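Local coordinates for ancylostoma secreted protein 1 (Necator americanus, PDB 3NT8) that is a secreted protein with two CAP domains, associated with the transition of infective hookworm larvae to parasitism, at residues A[126-130]-A[146-152]. Sequence-based numbering, arbitrary orientation.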
loop_
_atom_site.group_PDB
_atom_site.type_symbol
_atom_site.label_atom_id
_atom_site.label_comp_id
_atom_site.label_asym_id
_atom_site.label_seq_id
_atom_site.Cartn_x
_atom_site.Cartn_y
_atom_site.Cartn_z
ATOM N N TRP A 126 4.636 -8.731 20.482
ATOM C CA TRP A 126 4.227 -8.007 19.244
ATOM C C TRP A 126 2.913 -8.510 18.707
ATOM O O TRP A 126 2.020 -7.733 18.386
ATOM C CB TRP A 126 5.303 -8.103 18.153
ATOM C CG TRP A 126 6.539 -7.371 18.456
ATOM C CD1 TRP A 126 6.685 -6.327 19.368
ATOM C CD2 TRP A 126 7.833 -7.535 17.847
ATOM N NE1 TRP A 126 7.980 -5.888 19.353
ATOM C CE2 TRP A 126 8.713 -6.624 18.465
ATOM C CE3 TRP A 126 8.330 -8.357 16.854
ATOM C CZ2 TRP A 126 10.065 -6.497 18.110
ATOM C CZ3 TRP A 126 9.691 -8.249 16.524
ATOM C CH2 TRP A 126 10.536 -7.330 17.160
ATOM N N TRP A 127 2.818 -9.835 18.634
ATOM C CA TRP A 127 1.686 -10.514 18.068
ATOM C C TRP A 127 0.362 -10.339 18.901
ATOM O O TRP A 127 -0.737 -10.375 18.316
ATOM C CB TRP A 127 2.060 -12.020 17.838
ATOM C CG TRP A 127 0.974 -12.755 16.963
ATOM C CD1 TRP A 127 -0.073 -13.510 17.415
ATOM C CD2 TRP A 127 0.813 -12.671 15.528
ATOM N NE1 TRP A 127 -0.833 -13.954 16.359
ATOM C CE2 TRP A 127 -0.327 -13.436 15.190
ATOM C CE3 TRP A 127 1.545 -12.051 14.497
ATOM C CZ2 TRP A 127 -0.742 -13.606 13.886
ATOM C CZ3 TRP A 127 1.130 -12.214 13.200
ATOM C CH2 TRP A 127 -0.014 -12.976 12.899
ATOM N N SER A 128 0.465 -10.052 20.211
ATOM C CA SER A 128 -0.641 -10.133 21.137
ATOM C C SER A 128 -1.573 -8.931 20.950
ATOM O O SER A 128 -2.592 -8.838 21.606
ATOM C CB SER A 128 -0.185 -10.312 22.625
ATOM O OG SER A 128 0.594 -9.213 23.105
ATOM N N GLY A 129 -1.160 -8.001 20.073
ATOM C CA GLY A 129 -1.938 -6.845 19.687
ATOM C C GLY A 129 -3.384 -7.208 19.363
ATOM O O GLY A 129 -4.309 -6.594 19.884
ATOM N N ALA A 130 -3.563 -8.251 18.551
ATOM C CA ALA A 130 -4.839 -8.573 17.984
ATOM C C ALA A 130 -5.740 -9.269 18.968
ATOM O O ALA A 130 -6.950 -9.040 18.960
ATOM C CB ALA A 130 -4.631 -9.424 16.807
ATOM N N LEU A 146 -2.449 -1.934 17.557
ATOM C CA LEU A 146 -2.169 -2.966 16.523
ATOM C C LEU A 146 -0.861 -2.703 15.764
ATOM O O LEU A 146 -0.512 -3.401 14.782
ATOM C CB LEU A 146 -3.370 -3.048 15.538
ATOM C CG LEU A 146 -4.701 -3.548 16.150
ATOM C CD1 LEU A 146 -5.890 -3.237 15.247
ATOM C CD2 LEU A 146 -4.738 -4.975 16.561
ATOM N N PHE A 147 -0.123 -1.676 16.160
ATOM C CA PHE A 147 1.061 -1.317 15.388
ATOM C C PHE A 147 1.974 -2.494 15.109
ATOM O O PHE A 147 2.381 -2.740 13.962
ATOM C CB PHE A 147 1.876 -0.269 16.100
ATOM C CG PHE A 147 3.123 0.125 15.342
ATOM C CD1 PHE A 147 3.054 0.981 14.238
ATOM C CD2 PHE A 147 4.356 -0.387 15.712
ATOM C CE1 PHE A 147 4.201 1.334 13.517
ATOM C CE2 PHE A 147 5.521 -0.025 14.988
ATOM C CZ PHE A 147 5.423 0.807 13.891
ATOM N N ALA A 148 2.361 -3.183 16.166
ATOM C CA ALA A 148 3.331 -4.222 16.076
ATOM C C ALA A 148 2.758 -5.478 15.383
ATOM O O ALA A 148 3.456 -6.101 14.628
ATOM C CB ALA A 148 3.892 -4.527 17.515
ATOM N N PHE A 149 1.480 -5.781 15.608
ATOM C CA PHE A 149 0.777 -6.873 14.955
ATOM C C PHE A 149 0.618 -6.660 13.462
ATOM O O PHE A 149 0.800 -7.616 12.729
ATOM C CB PHE A 149 -0.590 -7.122 15.638
ATOM C CG PHE A 149 -1.531 -8.064 14.866
ATOM C CD1 PHE A 149 -1.398 -9.443 14.984
ATOM C CD2 PHE A 149 -2.554 -7.560 14.041
ATOM C CE1 PHE A 149 -2.256 -10.331 14.291
ATOM C CE2 PHE A 149 -3.449 -8.433 13.335
ATOM C CZ PHE A 149 -3.294 -9.818 13.451
ATOM N N SER A 150 0.344 -5.428 13.027
ATOM C CA SER A 150 0.170 -5.048 11.619
ATOM C C SER A 150 1.369 -5.319 10.718
ATOM O O SER A 150 1.184 -5.859 9.619
ATOM C CB SER A 150 -0.323 -3.597 11.483
ATOM O OG SER A 150 0.696 -2.623 11.665
ATOM N N ASN A 151 2.587 -5.026 11.202
ATOM C CA ASN A 151 3.824 -5.383 10.511
ATOM C C ASN A 151 4.042 -6.868 10.399
ATOM O O ASN A 151 4.513 -7.329 9.381
ATOM C CB ASN A 151 5.111 -4.721 11.107
ATOM C CG ASN A 151 5.008 -3.206 11.147
ATOM O OD1 ASN A 151 4.566 -2.618 10.185
ATOM N ND2 ASN A 151 5.343 -2.588 12.295
ATOM N N MET A 152 3.657 -7.614 11.419
ATOM C CA MET A 152 3.862 -9.075 11.398
ATOM C C MET A 152 2.929 -9.768 10.405
ATOM O O MET A 152 3.335 -10.738 9.766
ATOM C CB MET A 152 3.693 -9.673 12.793
ATOM C CG MET A 152 4.674 -9.152 13.802
ATOM S SD MET A 152 4.754 -10.100 15.374
ATOM C CE MET A 152 5.191 -11.757 14.778
#
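F149 turns the rim of its ring, CE1 foremost, onto one face of the W127 indole. The result is a T-shaped pair: the centroids of the F149 ring and the six-membered ring of W127 lie 4.8 Å apart, with the planes at 65°. F149 holds CG anti to the backbone N (chi1 169°), which carries its ring alongside the 126-130 backbone to W127 and A130. A130 completes the group from the F149 side, its CB 3.5 Å from the F149 ring centroid and almost on the ring normal, a CH-pi contact in which the compact methyl of alanine sits over the centre of the ring.

M152 touches both tryptophans at their edges. Its CB lies in the plane of the W127 ring, 3.6 Å from CE3, while the chain bends at chi3 (58°) and SD comes within 3.5 Å of W126 CB. The sulfur thus stands at the edge of both indoles, a Met-aromatic contact with each; the unbranched, flexible thioether suits this place because it can meet one indole with CB and both with SD. The methyl of A148 faces W126, its CB 3.8 Å from W126 CD1, and so small a side chain allows the CA atoms of A148 and W126 to come within 5.0 Å. G129, with no side chain to crowd F149 CB, suits equally close packing: its CA lies 5.0 Å from that of L146, whose CD2 rests against the G129 carbonyl.

The contact joins helices 119-127 and 129-133 to helix 147-153 within the first CAP domain. W127 and M152 also pack on helix 34-52, and W127 NE1 bonds to E56; W126 reaches strands 100-107 and 170-177 of the central sheet.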